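Long-range contact in UV damage endonuclease (Sulfolobus acidocaldarius, PDB 3TC3), which probably acts as an endonuclease that cuts DNA at ultraviolet-induced and other lesions, starting their excision repair with the help of bound metal ions: residues I250-Q255 and I285-K290. Residues are numbered along the deposited sequence; the frame is centred on the assembly and turned at random.
Sequences IDYSEQ and IMLEVK. With MN (manganese (II) ion), chain C.
The carboxylates of Asp251 and Glu288 are stacked, their planes 28° apart. Asp251 OD2 and Glu288 OE2 are 3.3 Å apart, two acceptors with no bond between them. Both acids bind the manganese ion, Glu288 OE1 at 2.3 Å and Asp251 OD2 by a longer bond of 2.8 Å. Glu288 OE2 takes a hydrogen bond from a water that is also a metal ligand. Arg78 forms salt bridges to Glu288 OE2 and Asp251 OD1, which probably offsets the crowding of negative charge, and Gln160 bonds to Asp251 OD2. With CG of Tyr252 anti to the backbone N (chi1 176°), the ring is placed where its CD1 meets Leu287 CD2 obliquely, at 3.8 Å. Glu254 OE2 lies at the ring edge, in plane, and accepts a hydrogen bond from Tyr252 OH, which meets it from above the carboxylate plane. Phe276 adds an edge-to-face ring contact. Tyr252 CB packs on Ile285 CG2, at 3.6 Å. Ile250 and Ile285 lie side by side on this same face. The backbones pair as parallel strands. Met286 N donates to Ile250 O, Tyr252 N to Met286 O and Glu288 N to Tyr252 O. Just past the paired residues, the Ser253 side chain adds a hydrogen bond, OG to Glu288 O at 2.6 Å, nearly in line with the carbonyl. Were an alanine here instead of Ser253, the Glu288 carbonyl would probably lose its hydroxyl partner, and the backbone of a metal ligand would be held less firmly. These are strands 249-252 and 283-287 of a TIM barrel, joined by helix 270-279 in a beta-alpha-beta crossover. At or near their C-terminal ends sit Asp251 and Glu288, which with Glu195 and Asp220 make up the manganese site.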
# COMPACT_ATOMS: atom_id res chain seq x y z
N ILE A 250 7.44 -4.88 3.40
CA ILE A 250 7.54 -4.07 4.61
C ILE A 250 7.40 -2.60 4.25
O ILE A 250 7.76 -2.17 3.13
CB ILE A 250 8.80 -4.29 5.43
CG1 ILE A 250 10.03 -3.95 4.71
CG2 ILE A 250 8.95 -5.81 5.81
CD1 ILE A 250 11.31 -4.32 5.54
N ASP A 251 6.88 -1.81 5.17
CA ASP A 251 6.81 -0.33 5.03
C ASP A 251 7.90 0.32 5.84
O ASP A 251 7.97 0.10 7.08
CB ASP A 251 5.49 0.23 5.51
CG ASP A 251 4.31 -0.04 4.55
OD1 ASP A 251 4.47 -0.26 3.38
OD2 ASP A 251 3.17 0.13 5.01
N TYR A 252 8.82 1.03 5.18
CA TYR A 252 9.94 1.65 5.86
C TYR A 252 9.67 3.14 5.99
O TYR A 252 9.47 3.86 5.01
CB TYR A 252 11.27 1.42 5.09
CG TYR A 252 12.41 2.17 5.79
CD1 TYR A 252 12.75 3.52 5.45
CD2 TYR A 252 13.18 1.54 6.77
CE1 TYR A 252 13.78 4.19 6.08
CE2 TYR A 252 14.23 2.14 7.34
CZ TYR A 252 14.52 3.50 7.07
OH TYR A 252 15.57 4.07 7.72
N SER A 253 9.77 3.63 7.21
CA SER A 253 9.78 5.08 7.45
C SER A 253 10.64 5.43 8.60
O SER A 253 11.25 4.55 9.19
CB SER A 253 8.35 5.63 7.69
OG SER A 253 8.44 7.05 7.42
N GLU A 254 10.79 6.75 8.79
CA GLU A 254 11.56 7.24 9.92
C GLU A 254 10.83 8.42 10.53
O GLU A 254 10.01 9.05 9.85
CB GLU A 254 12.96 7.76 9.50
CG GLU A 254 13.86 6.68 8.83
CD GLU A 254 15.11 7.28 8.39
OE1 GLU A 254 15.57 8.30 8.97
OE2 GLU A 254 15.70 6.73 7.47
N GLN A 255 11.19 8.70 11.76
CA GLN A 255 10.67 9.85 12.43
C GLN A 255 11.25 11.13 11.87
O GLN A 255 12.48 11.23 11.74
CB GLN A 255 10.98 9.64 13.91
CG GLN A 255 10.67 10.96 14.71
CD GLN A 255 9.18 11.12 14.80
OE1 GLN A 255 8.45 10.14 15.11
NE2 GLN A 255 8.69 12.33 14.50
N ILE A 285 10.70 -3.53 0.06
CA ILE A 285 10.67 -2.40 0.99
C ILE A 285 9.96 -1.18 0.35
O ILE A 285 10.44 -0.65 -0.67
CB ILE A 285 12.06 -1.97 1.38
CG1 ILE A 285 12.81 -3.07 2.10
CG2 ILE A 285 12.03 -0.77 2.36
CD1 ILE A 285 14.37 -2.71 2.27
N MET A 286 8.83 -0.77 0.93
CA MET A 286 8.13 0.43 0.42
C MET A 286 8.50 1.62 1.23
O MET A 286 8.31 1.63 2.49
CB MET A 286 6.62 0.21 0.60
CG MET A 286 5.76 1.41 0.04
SD MET A 286 6.09 1.84 -1.69
CE MET A 286 5.67 0.28 -2.48
N LEU A 287 9.15 2.61 0.64
CA LEU A 287 9.54 3.84 1.38
C LEU A 287 8.46 4.82 1.58
O LEU A 287 7.83 5.26 0.59
CB LEU A 287 10.71 4.55 0.66
CG LEU A 287 11.85 3.61 0.33
CD1 LEU A 287 12.90 4.38 -0.52
CD2 LEU A 287 12.57 3.09 1.63
N GLU A 288 8.09 5.07 2.81
CA GLU A 288 6.99 6.03 3.07
C GLU A 288 7.59 7.30 3.67
O GLU A 288 7.77 7.45 4.94
CB GLU A 288 6.04 5.42 4.12
CG GLU A 288 5.30 4.20 3.59
CD GLU A 288 4.20 3.74 4.52
OE1 GLU A 288 4.47 3.70 5.76
OE2 GLU A 288 3.17 3.31 4.02
N VAL A 289 8.22 8.01 2.76
CA VAL A 289 8.84 9.30 3.15
C VAL A 289 8.41 10.34 2.11
O VAL A 289 8.01 10.05 0.99
CB VAL A 289 10.36 9.17 3.23
CG1 VAL A 289 10.76 8.43 4.55
CG2 VAL A 289 11.00 8.58 1.95
N LYS A 290 8.56 11.61 2.48
CA LYS A 290 7.83 12.57 1.72
C LYS A 290 8.53 12.93 0.40
O LYS A 290 7.84 13.43 -0.50
CB LYS A 290 7.74 13.88 2.51
CG LYS A 290 6.95 13.67 3.86
CD LYS A 290 5.51 13.51 3.62
CE LYS A 290 4.84 13.51 5.04
NZ LYS A 290 3.88 12.36 5.10
MN MN C . 3.14 2.21 6.87
O HOH W 1 1.22 2.69 5.52